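Local structure of inulin fructotransferase (2INV) at residues P12-D16 / D44-Q49; E258-R264 / R281-K287; I355-D359 / D380-S386. The protein cleaves inulin by intramolecular fructosyl transfer, probably releasing a cyclic di-fructose anhydride, and is built as a right-handed parallel beta-helix. One frame throughout, in Å; residues are numbered along the deposited sequence.

Contact 1: residues P12-D16 / D44-Q49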
ATOM      1  N   PRO A  12     -28.537  -8.361  11.278  1.00 22.69           N
ATOM      2  CA  PRO A  12     -28.765  -9.391  10.246  1.00 22.21           C
ATOM      3  C   PRO A  12     -27.506  -9.961   9.594  1.00 20.59           C
ATOM      4  O   PRO A  12     -26.598  -9.226   9.207  1.00 20.69           O
ATOM      5  CB  PRO A  12     -29.692  -8.751   9.233  1.00 23.32           C
ATOM      6  CG  PRO A  12     -30.583  -7.934  10.167  1.00 24.69           C
ATOM      7  CD  PRO A  12     -29.670  -7.414  11.297  1.00 24.39           C
ATOM      8  N   ASN A  13     -27.477 -11.287   9.485  1.00 17.98           N
ATOM      9  CA  ASN A  13     -26.356 -12.006   8.897  1.00 16.35           C
ATOM     10  C   ASN A  13     -25.048 -11.678   9.598  1.00 15.50           C
ATOM     11  O   ASN A  13     -23.961 -11.827   9.019  1.00 15.13           O
ATOM     12  CB  ASN A  13     -26.236 -11.686   7.407  1.00 15.71           C
ATOM     13  CG  ASN A  13     -27.362 -12.306   6.584  1.00 15.60           C
ATOM     14  OD1 ASN A  13     -27.858 -11.697   5.643  1.00 16.27           O
ATOM     15  ND2 ASN A  13     -27.773 -13.518   6.945  1.00 13.75           N
ATOM     16  N   THR A  14     -25.148 -11.229  10.846  1.00 15.23           N
ATOM     17  CA  THR A  14     -23.961 -10.893  11.626  1.00 16.04           C
ATOM     18  C   THR A  14     -23.992 -11.752  12.891  1.00 16.19           C
ATOM     19  O   THR A  14     -25.009 -11.783  13.599  1.00 17.54           O
ATOM     20  CB  THR A  14     -23.958  -9.407  12.057  1.00 16.93           C
ATOM     21  OG1 THR A  14     -24.136  -8.568  10.910  1.00 17.86           O
ATOM     22  CG2 THR A  14     -22.640  -9.047  12.735  1.00 17.29           C
ATOM     23  N   TYR A  15     -22.903 -12.470  13.156  1.00 15.36           N
ATOM     24  CA  TYR A  15     -22.824 -13.307  14.349  1.00 15.80           C
ATOM     25  C   TYR A  15     -21.605 -12.876  15.160  1.00 15.83           C
ATOM     26  O   TYR A  15     -20.648 -12.311  14.619  1.00 15.62           O
ATOM     27  CB  TYR A  15     -22.640 -14.794  14.011  1.00 15.00           C
ATOM     28  CG  TYR A  15     -23.626 -15.421  13.041  1.00 15.15           C
ATOM     29  CD1 TYR A  15     -23.605 -15.097  11.686  1.00 14.32           C
ATOM     30  CD2 TYR A  15     -24.528 -16.396  13.467  1.00 14.83           C
ATOM     31  CE1 TYR A  15     -24.447 -15.728  10.778  1.00 13.28           C
ATOM     32  CE2 TYR A  15     -25.381 -17.042  12.563  1.00 13.47           C
ATOM     33  CZ  TYR A  15     -25.333 -16.704  11.224  1.00 13.59           C
ATOM     34  OH  TYR A  15     -26.163 -17.331  10.323  1.00 13.58           O
ATOM     35  N   ASP A  16     -21.644 -13.147  16.460  1.00 16.38           N
ATOM     36  CA  ASP A  16     -20.536 -12.835  17.367  1.00 17.08           C
ATOM     37  C   ASP A  16     -20.228 -14.246  17.872  1.00 16.61           C
ATOM     38  O   ASP A  16     -21.116 -14.905  18.407  1.00 16.18           O
ATOM     39  CB  ASP A  16     -21.031 -11.984  18.535  1.00 18.24           C
ATOM     40  CG  ASP A  16     -19.977 -11.796  19.616  1.00 20.06           C
ATOM     41  OD1 ASP A  16     -19.405 -12.809  20.072  1.00 19.73           O
ATOM     42  OD2 ASP A  16     -19.731 -10.640  20.035  1.00 22.41           O
ATOM     43  N   ASP A  44     -25.893 -22.507   9.885  1.00 13.96           N
ATOM     44  CA  ASP A  44     -27.107 -21.707  10.013  1.00 14.02           C
ATOM     45  C   ASP A  44     -27.265 -20.779   8.816  1.00 14.71           C
ATOM     46  O   ASP A  44     -28.383 -20.463   8.412  1.00 14.81           O
ATOM     47  CB  ASP A  44     -27.092 -20.864  11.289  1.00 14.00           C
ATOM     48  CG  ASP A  44     -28.372 -20.053  11.460  1.00 14.94           C
ATOM     49  OD1 ASP A  44     -29.432 -20.651  11.753  1.00 16.01           O
ATOM     50  OD2 ASP A  44     -28.318 -18.816  11.284  1.00 16.95           O
ATOM     51  N   ILE A  45     -26.141 -20.339   8.257  1.00 13.96           N
ATOM     52  CA  ILE A  45     -26.158 -19.452   7.103  1.00 14.02           C
ATOM     53  C   ILE A  45     -26.726 -20.224   5.921  1.00 13.70           C
ATOM     54  O   ILE A  45     -27.594 -19.725   5.200  1.00 14.67           O
ATOM     55  CB  ILE A  45     -24.738 -18.970   6.755  1.00 13.70           C
ATOM     56  CG1 ILE A  45     -24.189 -18.119   7.903  1.00 13.66           C
ATOM     57  CG2 ILE A  45     -24.754 -18.168   5.455  1.00 13.56           C
ATOM     58  CD1 ILE A  45     -22.746 -17.689   7.717  1.00 13.78           C
ATOM     59  N   LYS A  46     -26.232 -21.446   5.726  1.00 14.80           N
ATOM     60  CA  LYS A  46     -26.697 -22.297   4.634  1.00 16.40           C
ATOM     61  C   LYS A  46     -28.156 -22.651   4.899  1.00 17.65           C
ATOM     62  O   LYS A  46     -28.949 -22.805   3.973  1.00 17.23           O
ATOM     63  CB  LYS A  46     -25.853 -23.569   4.545  1.00 17.28           C
ATOM     64  CG  LYS A  46     -24.401 -23.302   4.165  1.00 19.95           C
ATOM     65  CD  LYS A  46     -23.687 -24.572   3.685  1.00 21.70           C
ATOM     66  CE  LYS A  46     -22.974 -25.279   4.814  1.00 22.93           C
ATOM     67  NZ  LYS A  46     -22.240 -26.478   4.305  1.00 23.89           N
ATOM     68  N   GLN A  47     -28.499 -22.761   6.177  1.00 18.73           N
ATOM     69  CA  GLN A  47     -29.852 -23.069   6.601  1.00 20.88           C
ATOM     70  C   GLN A  47     -30.758 -22.049   5.964  1.00 19.99           C
ATOM     71  O   GLN A  47     -31.715 -22.362   5.255  1.00 19.48           O
ATOM     72  CB  GLN A  47     -29.969 -22.875   8.100  1.00 24.55           C
ATOM     73  CG  GLN A  47     -31.218 -23.439   8.693  1.00 29.50           C
ATOM     74  CD  GLN A  47     -31.193 -24.928   8.664  1.00 31.82           C
ATOM     75  OE1 GLN A  47     -31.509 -25.551   7.645  1.00 34.28           O
ATOM     76  NE2 GLN A  47     -30.773 -25.527   9.779  1.00 32.37           N
ATOM     77  N   ARG A  48     -30.409 -20.805   6.255  1.00 19.18           N
ATOM     78  CA  ARG A  48     -31.145 -19.636   5.828  1.00 18.45           C
ATOM     79  C   ARG A  48     -31.044 -19.213   4.363  1.00 18.13           C
ATOM     80  O   ARG A  48     -32.060 -18.865   3.756  1.00 18.53           O
ATOM     81  CB  ARG A  48     -30.770 -18.480   6.758  1.00 18.59           C
ATOM     82  CG  ARG A  48     -31.270 -18.726   8.182  1.00 19.62           C
ATOM     83  CD  ARG A  48     -30.950 -17.597   9.162  1.00 19.89           C
ATOM     84  NE  ARG A  48     -29.545 -17.215   9.115  1.00 19.36           N
ATOM     85  CZ  ARG A  48     -29.070 -16.242   8.346  1.00 19.62           C
ATOM     86  NH1 ARG A  48     -29.892 -15.550   7.566  1.00 20.07           N
ATOM     87  NH2 ARG A  48     -27.775 -15.958   8.356  1.00 18.09           N
ATOM     88  N   GLN A  49     -29.851 -19.239   3.781  1.00 17.26           N
ATOM     89  CA  GLN A  49     -29.710 -18.828   2.388  1.00 17.15           C
ATOM     90  C   GLN A  49     -29.630 -20.031   1.452  1.00 17.04           C
ATOM     91  O   GLN A  49     -28.552 -20.511   1.109  1.00 16.75           O
ATOM     92  CB  GLN A  49     -28.486 -17.924   2.253  1.00 15.23           C
ATOM     93  CG  GLN A  49     -28.458 -16.849   3.335  1.00 15.53           C
ATOM     94  CD  GLN A  49     -27.248 -15.944   3.287  1.00 15.13           C
ATOM     95  OE1 GLN A  49     -27.130 -15.023   4.097  1.00 16.37           O
ATOM     96  NE2 GLN A  49     -26.354 -16.182   2.329  1.00 13.18           N
TER
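Tyr15 reaches across from the short strand 14-16 and brings the far end of its ring against the side chain of Ile45, with Tyr15 CE1 3.7 Å from Ile45 CG1. Tyr15 OH donates to Asp44 OD2 at 2.8 Å, in line with the ring edge, and accepts from Arg48 NH2 at 2.9 Å and a nearly straight 169°. Asp44 and Arg48 are one helical turn apart, so both project toward the strand, and a salt bridge between Arg48 NE and Asp44 OD2 (3.0 Å) closes a small triangle of phenol, carboxylate and guanidinium. Tyr15 thus serves both ends of an ion pair while its ring rests against Ile45 and Ala58 and meets Trp20 edge-to-face. Asn13 fills the space beside it, near the end of Arg48 and the side chain of Gln49, the residue at which the chain leaves the helix. The strand and helix axes run nearly antiparallel, at 158° and 11.9 Å apart. Strand 14-16 pairs with strand 58-62, and Ile45 also touches Ala58 of that strand; helix 30-48 thus lies against the N-terminal end of the sheet, consistent with the helical cap common in right-handed parallel beta-helices.

Contact 2: residues E258-R264 / R281-K287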
ATOM      1  N   GLU A 258       9.818 -16.571  -3.820  1.00 12.65           N
ATOM      2  CA  GLU A 258      10.089 -17.707  -4.671  1.00 12.60           C
ATOM      3  C   GLU A 258       8.980 -17.981  -5.670  1.00 12.23           C
ATOM      4  O   GLU A 258       7.877 -18.403  -5.307  1.00 11.96           O
ATOM      5  CB  GLU A 258      10.323 -18.928  -3.781  1.00 14.06           C
ATOM      6  CG  GLU A 258      10.938 -20.102  -4.467  1.00 14.58           C
ATOM      7  CD  GLU A 258      11.123 -21.248  -3.504  1.00 17.08           C
ATOM      8  OE1 GLU A 258      11.625 -20.993  -2.383  1.00 17.17           O
ATOM      9  OE2 GLU A 258      10.778 -22.403  -3.851  1.00 17.69           O
ATOM     10  N   PHE A 259       9.298 -17.750  -6.938  1.00 11.83           N
ATOM     11  CA  PHE A 259       8.365 -17.961  -8.035  1.00 11.96           C
ATOM     12  C   PHE A 259       8.763 -19.196  -8.835  1.00 12.12           C
ATOM     13  O   PHE A 259       9.931 -19.357  -9.166  1.00 12.61           O
ATOM     14  CB  PHE A 259       8.423 -16.803  -9.040  1.00 11.91           C
ATOM     15  CG  PHE A 259       7.887 -15.490  -8.544  1.00 11.47           C
ATOM     16  CD1 PHE A 259       7.217 -15.386  -7.333  1.00 10.69           C
ATOM     17  CD2 PHE A 259       8.012 -14.348  -9.344  1.00 11.22           C
ATOM     18  CE1 PHE A 259       6.673 -14.159  -6.926  1.00 10.10           C
ATOM     19  CE2 PHE A 259       7.475 -13.138  -8.946  1.00 10.52           C
ATOM     20  CZ  PHE A 259       6.804 -13.041  -7.736  1.00 11.33           C
ATOM     21  N   THR A 260       7.828 -20.085  -9.127  1.00 12.38           N
ATOM     22  CA  THR A 260       8.188 -21.175 -10.008  1.00 12.30           C
ATOM     23  C   THR A 260       7.268 -21.068 -11.205  1.00 13.17           C
ATOM     24  O   THR A 260       6.046 -21.129 -11.081  1.00 13.71           O
ATOM     25  CB  THR A 260       8.100 -22.599  -9.389  1.00 12.37           C
ATOM     26  OG1 THR A 260       8.251 -23.566 -10.443  1.00 13.08           O
ATOM     27  CG2 THR A 260       6.788 -22.819  -8.678  1.00 12.28           C
ATOM     28  N   GLY A 261       7.883 -20.861 -12.362  1.00 12.81           N
ATOM     29  CA  GLY A 261       7.144 -20.750 -13.603  1.00 12.06           C
ATOM     30  C   GLY A 261       6.120 -19.631 -13.666  1.00 11.97           C
ATOM     31  O   GLY A 261       5.078 -19.796 -14.296  1.00 11.38           O
ATOM     32  N   CYS A 262       6.373 -18.507 -13.004  1.00 12.54           N
ATOM     33  CA  CYS A 262       5.425 -17.404 -13.070  1.00 12.61           C
ATOM     34  C   CYS A 262       5.867 -16.534 -14.239  1.00 12.86           C
ATOM     35  O   CYS A 262       7.058 -16.480 -14.558  1.00 12.65           O
ATOM     36  CB  CYS A 262       5.437 -16.599 -11.768  1.00 13.72           C
ATOM     37  SG  CYS A 262       5.130 -17.588 -10.292  1.00 11.95           S
ATOM     38  N   ASN A 263       4.921 -15.858 -14.883  1.00 12.56           N
ATOM     39  CA  ASN A 263       5.273 -15.009 -16.016  1.00 13.49           C
ATOM     40  C   ASN A 263       4.677 -13.619 -15.862  1.00 12.97           C
ATOM     41  O   ASN A 263       3.588 -13.452 -15.322  1.00 11.99           O
ATOM     42  CB  ASN A 263       4.774 -15.624 -17.327  1.00 14.35           C
ATOM     43  CG  ASN A 263       5.352 -16.996 -17.584  1.00 15.20           C
ATOM     44  OD1 ASN A 263       6.566 -17.200 -17.518  1.00 16.55           O
ATOM     45  ND2 ASN A 263       4.482 -17.953 -17.880  1.00 17.81           N
ATOM     46  N   ARG A 264       5.402 -12.622 -16.354  1.00 13.43           N
ATOM     47  CA  ARG A 264       4.956 -11.239 -16.296  1.00 13.82           C
ATOM     48  C   ARG A 264       4.521 -10.761 -14.916  1.00 13.11           C
ATOM     49  O   ARG A 264       3.502 -10.077 -14.788  1.00 12.67           O
ATOM     50  CB  ARG A 264       3.792 -11.015 -17.256  1.00 15.43           C
ATOM     51  CG  ARG A 264       4.108 -11.272 -18.698  1.00 18.98           C
ATOM     52  CD  ARG A 264       3.289 -12.433 -19.210  1.00 21.99           C
ATOM     53  NE  ARG A 264       3.969 -13.070 -20.329  1.00 25.19           N
ATOM     54  CZ  ARG A 264       3.737 -14.304 -20.752  1.00 23.76           C
ATOM     55  NH1 ARG A 264       2.830 -15.052 -20.155  1.00 22.46           N
ATOM     56  NH2 ARG A 264       4.438 -14.797 -21.762  1.00 25.84           N
ATOM     57  N   ARG A 281      14.107 -16.050  -5.587  1.00 12.08           N
ATOM     58  CA  ARG A 281      14.280 -17.102  -6.587  1.00 11.95           C
ATOM     59  C   ARG A 281      13.275 -17.149  -7.735  1.00 12.53           C
ATOM     60  O   ARG A 281      12.063 -17.125  -7.531  1.00 13.04           O
ATOM     61  CB  ARG A 281      14.297 -18.468  -5.904  1.00 11.49           C
ATOM     62  CG  ARG A 281      15.346 -18.614  -4.816  1.00 11.83           C
ATOM     63  CD  ARG A 281      15.387 -20.046  -4.308  1.00 12.27           C
ATOM     64  NE  ARG A 281      15.846 -20.129  -2.925  1.00 11.02           N
ATOM     65  CZ  ARG A 281      15.980 -21.267  -2.250  1.00 13.00           C
ATOM     66  NH1 ARG A 281      15.691 -22.421  -2.836  1.00 11.93           N
ATOM     67  NH2 ARG A 281      16.403 -21.255  -0.993  1.00 11.74           N
ATOM     68  N   LEU A 282      13.805 -17.221  -8.951  1.00 12.20           N
ATOM     69  CA  LEU A 282      12.995 -17.328 -10.161  1.00 12.29           C
ATOM     70  C   LEU A 282      13.407 -18.657 -10.775  1.00 11.86           C
ATOM     71  O   LEU A 282      14.423 -18.783 -11.458  1.00 12.07           O
ATOM     72  CB  LEU A 282      13.255 -16.164 -11.121  1.00 13.22           C
ATOM     73  CG  LEU A 282      12.035 -15.243 -11.250  1.00 13.84           C
ATOM     74  CD1 LEU A 282      11.654 -14.678  -9.894  1.00 12.67           C
ATOM     75  CD2 LEU A 282      12.331 -14.120 -12.233  1.00 13.47           C
ATOM     76  N   LEU A 283      12.591 -19.660 -10.485  1.00 12.53           N
ATOM     77  CA  LEU A 283      12.820 -21.038 -10.897  1.00 12.99           C
ATOM     78  C   LEU A 283      11.897 -21.609 -11.956  1.00 13.55           C
ATOM     79  O   LEU A 283      10.826 -21.081 -12.239  1.00 14.17           O
ATOM     80  CB  LEU A 283      12.716 -21.936  -9.666  1.00 12.95           C
ATOM     81  CG  LEU A 283      13.396 -21.384  -8.415  1.00 13.12           C
ATOM     82  CD1 LEU A 283      13.003 -22.189  -7.189  1.00 13.61           C
ATOM     83  CD2 LEU A 283      14.891 -21.411  -8.639  1.00 14.22           C
ATOM     84  N   ASN A 284      12.348 -22.718 -12.526  1.00 14.53           N
ATOM     85  CA  ASN A 284      11.604 -23.459 -13.522  1.00 15.32           C
ATOM     86  C   ASN A 284      10.976 -22.570 -14.591  1.00 15.69           C
ATOM     87  O   ASN A 284       9.755 -22.518 -14.748  1.00 16.13           O
ATOM     88  CB  ASN A 284      10.555 -24.287 -12.786  1.00 15.66           C
ATOM     89  CG  ASN A 284      11.152 -25.035 -11.607  1.00 16.66           C
ATOM     90  OD1 ASN A 284      10.515 -25.194 -10.562  1.00 18.62           O
ATOM     91  ND2 ASN A 284      12.397 -25.472 -11.760  1.00 16.67           N
ATOM     92  N   GLY A 285      11.842 -21.848 -15.291  1.00 15.14           N
ATOM     93  CA  GLY A 285      11.426 -20.975 -16.366  1.00 15.82           C
ATOM     94  C   GLY A 285      10.430 -19.865 -16.092  1.00 16.31           C
ATOM     95  O   GLY A 285       9.280 -19.948 -16.523  1.00 18.14           O
ATOM     96  N   CYS A 286      10.854 -18.816 -15.397  1.00 14.00           N
ATOM     97  CA  CYS A 286       9.964 -17.688 -15.154  1.00 14.02           C
ATOM     98  C   CYS A 286      10.296 -16.729 -16.286  1.00 12.73           C
ATOM     99  O   CYS A 286      11.472 -16.456 -16.546  1.00 12.74           O
ATOM    100  CB  CYS A 286      10.248 -17.039 -13.795  1.00 13.72           C
ATOM    101  SG  CYS A 286       9.760 -18.045 -12.378  1.00 13.87           S
ATOM    102  N   LYS A 287       9.272 -16.217 -16.960  1.00 12.81           N
ATOM    103  CA  LYS A 287       9.502 -15.317 -18.086  1.00 13.44           C
ATOM    104  C   LYS A 287       8.939 -13.912 -17.910  1.00 12.40           C
ATOM    105  O   LYS A 287       7.873 -13.716 -17.327  1.00 11.15           O
ATOM    106  CB  LYS A 287       8.893 -15.902 -19.372  1.00 15.49           C
ATOM    107  CG  LYS A 287       9.434 -17.260 -19.800  1.00 19.14           C
ATOM    108  CD  LYS A 287       8.884 -17.657 -21.178  1.00 21.91           C
ATOM    109  CE  LYS A 287       7.381 -17.790 -21.204  1.00 24.07           C
ATOM    110  NZ  LYS A 287       6.871 -18.927 -20.387  1.00 26.25           N
TER
HETATM  111  O   HOH W   1       6.881 -19.952 -17.590  1.00 26.01           O
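Parallel strand pairing between two successive coils of the beta-helix, continued around a corner, defines this contact. The axes of strands 258-260 and 281-283 lie 4.9 Å apart and 9° from parallel. Their ladder is regular: Phe259 N donates to Arg281 O (2.9 Å), Leu283 N to Phe259 O (3.0 Å) and Gly261 N to Leu283 O (3.0 Å). Phe259 and Leu282 share one face, Phe259 CD2 3.7 Å from Leu282 CD1; Glu258 and Arg281 lie on the other. There Glu258 OE1 sits over one face of the Arg281 guanidinium, where no N-H points at it, so only the charges are near; Glu258 has its salt bridge with Arg254 and a hydrogen bond with Ser255, and Arg281 bonds to the Arg254 carbonyl. Such in-register stacking of like positions is the hallmark of the right-handed parallel beta-helix. At the bend Gly261 and Gly285 adopt positive phi, and Thr260 OG1 donates to Asn284 OD1 at 2.8 Å. Beyond it, Lys287 N is bonded to Asn263 OD1 (2.9 Å) and to Cys262 O (3.3 Å), while Arg264 N returns a bond to Lys287 O (2.9 Å). Water 1 donates to Asn263 OD1 and Gly285 O and accepts from Lys287 NZ.

Contact 3: residues I355-D359 / D380-S386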
ATOM      1  N   ILE A 355      22.362 -15.619 -13.074  1.00 12.89           N
ATOM      2  CA  ILE A 355      21.458 -15.869 -14.173  1.00 14.36           C
ATOM      3  C   ILE A 355      21.796 -17.309 -14.570  1.00 15.06           C
ATOM      4  O   ILE A 355      22.667 -17.567 -15.396  1.00 15.97           O
ATOM      5  CB  ILE A 355      21.725 -14.833 -15.297  1.00 14.94           C
ATOM      6  CG1 ILE A 355      21.654 -13.419 -14.699  1.00 13.89           C
ATOM      7  CG2 ILE A 355      20.715 -14.966 -16.417  1.00 13.99           C
ATOM      8  CD1 ILE A 355      20.301 -13.067 -14.081  1.00 15.64           C
ATOM      9  N   ALA A 356      21.102 -18.237 -13.914  1.00 15.19           N
ATOM     10  CA  ALA A 356      21.271 -19.683 -14.073  1.00 15.45           C
ATOM     11  C   ALA A 356      21.099 -20.228 -15.474  1.00 15.56           C
ATOM     12  O   ALA A 356      21.794 -21.162 -15.883  1.00 13.64           O
ATOM     13  CB  ALA A 356      20.314 -20.408 -13.127  1.00 16.52           C
ATOM     14  N   GLY A 357      20.152 -19.655 -16.197  1.00 15.82           N
ATOM     15  CA  GLY A 357      19.899 -20.099 -17.545  1.00 15.28           C
ATOM     16  C   GLY A 357      18.842 -19.184 -18.087  1.00 15.16           C
ATOM     17  O   GLY A 357      18.166 -18.487 -17.333  1.00 14.72           O
ATOM     18  N   GLY A 358      18.683 -19.169 -19.395  1.00 14.73           N
ATOM     19  CA  GLY A 358      17.673 -18.299 -19.932  1.00 14.32           C
ATOM     20  C   GLY A 358      18.204 -17.373 -20.992  1.00 13.41           C
ATOM     21  O   GLY A 358      19.416 -17.167 -21.156  1.00 14.35           O
ATOM     22  N   ASP A 359      17.252 -16.784 -21.693  1.00 13.25           N
ATOM     23  CA  ASP A 359      17.535 -15.891 -22.781  1.00 12.32           C
ATOM     24  C   ASP A 359      17.068 -14.468 -22.549  1.00 12.47           C
ATOM     25  O   ASP A 359      15.995 -14.230 -21.978  1.00 12.92           O
ATOM     26  CB  ASP A 359      16.867 -16.437 -24.035  1.00 13.10           C
ATOM     27  CG  ASP A 359      17.129 -15.588 -25.243  1.00 15.41           C
ATOM     28  OD1 ASP A 359      18.309 -15.444 -25.622  1.00 16.37           O
ATOM     29  OD2 ASP A 359      16.151 -15.063 -25.812  1.00 14.72           O
ATOM     30  N   ASP A 380      25.606 -17.790 -16.208  1.00 16.58           N
ATOM     31  CA  ASP A 380      25.979 -19.177 -16.395  1.00 17.96           C
ATOM     32  C   ASP A 380      26.090 -19.523 -17.885  1.00 18.24           C
ATOM     33  O   ASP A 380      25.416 -18.919 -18.725  1.00 18.23           O
ATOM     34  CB  ASP A 380      24.949 -20.033 -15.677  1.00 19.13           C
ATOM     35  CG  ASP A 380      25.288 -21.495 -15.693  1.00 21.10           C
ATOM     36  OD1 ASP A 380      25.851 -22.010 -14.702  1.00 24.21           O
ATOM     37  OD2 ASP A 380      24.969 -22.143 -16.711  1.00 20.93           O
ATOM     38  N   ALA A 381      26.967 -20.471 -18.204  1.00 18.69           N
ATOM     39  CA  ALA A 381      27.218 -20.879 -19.587  1.00 19.20           C
ATOM     40  C   ALA A 381      25.978 -21.259 -20.400  1.00 19.55           C
ATOM     41  O   ALA A 381      26.051 -21.386 -21.622  1.00 20.27           O
ATOM     42  CB  ALA A 381      28.223 -22.030 -19.601  1.00 19.36           C
ATOM     43  N   SER A 382      24.852 -21.454 -19.723  1.00 20.56           N
ATOM     44  CA  SER A 382      23.620 -21.818 -20.405  1.00 20.25           C
ATOM     45  C   SER A 382      22.960 -20.577 -20.972  1.00 20.86           C
ATOM     46  O   SER A 382      22.320 -20.627 -22.021  1.00 21.32           O
ATOM     47  CB  SER A 382      22.644 -22.507 -19.442  1.00 19.90           C
ATOM     48  OG  SER A 382      23.126 -23.758 -19.007  1.00 19.92           O
ATOM     49  N   THR A 383      23.135 -19.458 -20.281  1.00 19.84           N
ATOM     50  CA  THR A 383      22.532 -18.200 -20.696  1.00 18.64           C
ATOM     51  C   THR A 383      22.922 -17.719 -22.085  1.00 18.62           C
ATOM     52  O   THR A 383      24.021 -17.973 -22.570  1.00 19.17           O
ATOM     53  CB  THR A 383      22.883 -17.058 -19.720  1.00 18.92           C
ATOM     54  OG1 THR A 383      24.285 -16.760 -19.815  1.00 18.18           O
ATOM     55  CG2 THR A 383      22.538 -17.449 -18.305  1.00 19.90           C
ATOM     56  N   THR A 384      21.987 -17.022 -22.715  1.00 17.32           N
ATOM     57  CA  THR A 384      22.199 -16.452 -24.029  1.00 17.08           C
ATOM     58  C   THR A 384      21.605 -15.060 -24.103  1.00 17.65           C
ATOM     59  O   THR A 384      20.577 -14.762 -23.484  1.00 16.27           O
ATOM     60  CB  THR A 384      21.540 -17.274 -25.158  1.00 17.36           C
ATOM     61  OG1 THR A 384      20.121 -17.323 -24.957  1.00 17.65           O
ATOM     62  CG2 THR A 384      22.112 -18.675 -25.211  1.00 17.09           C
ATOM     63  N   HIS A 385      22.296 -14.214 -24.857  1.00 17.91           N
ATOM     64  CA  HIS A 385      21.888 -12.846 -25.117  1.00 18.21           C
ATOM     65  C   HIS A 385      21.515 -11.978 -23.901  1.00 17.53           C
ATOM     66  O   HIS A 385      20.651 -11.108 -23.990  1.00 16.84           O
ATOM     67  CB  HIS A 385      20.756 -12.903 -26.145  1.00 20.56           C
ATOM     68  CG  HIS A 385      20.996 -13.910 -27.229  1.00 22.92           C
ATOM     69  ND1 HIS A 385      22.229 -14.085 -27.821  1.00 24.68           N
ATOM     70  CD2 HIS A 385      20.176 -14.829 -27.798  1.00 24.50           C
ATOM     71  CE1 HIS A 385      22.158 -15.066 -28.704  1.00 24.69           C
ATOM     72  NE2 HIS A 385      20.925 -15.532 -28.710  1.00 26.14           N
ATOM     73  N   SER A 386      22.194 -12.203 -22.774  1.00 16.50           N
ATOM     74  CA  SER A 386      21.960 -11.440 -21.540  1.00 16.27           C
ATOM     75  C   SER A 386      22.574 -10.049 -21.671  1.00 16.25           C
ATOM     76  O   SER A 386      23.430  -9.827 -22.530  1.00 15.17           O
ATOM     77  CB  SER A 386      22.593 -12.139 -20.329  1.00 16.46           C
ATOM     78  OG  SER A 386      22.208 -13.499 -20.244  1.00 17.78           O
TER
HETATM   79  O   HOH W   2      19.689 -14.525 -20.042  1.00 14.84           O
HETATM   80  O   HOH W   3      19.666 -21.225 -21.534  1.00 21.22           O
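The shortest polar link joins two side chains: Thr384 OG1 donates to Asp359 OD1 at 2.7 Å. Beside it the backbones meet, with Thr384 N bonded to Gly358 O at 3.0 Å (163°), and farther back Asp380 N bonded to Ile355 O at 3.1 Å (167°). Between these two backbone bonds the regular ladder is interrupted, because the chain from Asp380 to Thr383 folds into a type I beta turn. The turn is closed by Thr383 N on Asp380 O at 2.8 Å and reinforced by Thr383 OG1 on the same Asp380 O at 2.7 Å; Asp380 OD2 also accepts from Ser382 N (3.1 Å), which makes an Asx turn. The extra length is thereby curled up, and pairing resumes at Thr384. Water 3 fills part of the gap, accepting from Gly358 N and donating to Ser382 O. Gly358, at phi 126° and psi 166°, has a conformation in which a CB would collide with the preceding carbonyl oxygen.

Packing is modest. Thr383 CG2 lies 3.6 Å from Ile355 CG2 and 3.8 Å from Gly357 CA, so the methyl packs against the backbone where strand 351-357 ends. Ile355 also meets Ile322 and Leu379, which carry the same apolar layer into the adjoining coils. On the far side Thr383 O accepts from Ser401 OG, so the turn is held by the next coil as well. Stacked corners of this kind are typical of a right-handed parallel beta-helix, here in its C-terminal coils, within the family's beta-helix repeat.

All three contacts reach one continuous parallel sheet and follow one another along the chain. Contacts 2 and 3 are similar corners of the solenoid, with centres 15 Å apart and nearest atoms about 6 Å apart; strand 320-323, which pairs with 280-283 and 351-357, stands between them. Contact 1 belongs to the N-terminal end, its centre 42 Å from that of contact 2 and 56 Å from that of contact 3. In contact 2 the side chain of Arg264 lies about 10 Å from a bound fructose and packs on His295 of a neighbouring subunit; contact 1 also packs against a neighbouring subunit. No residue of the three contacts is among those lining the glycan pockets, such as Arg252, Phe275 and Tyr303.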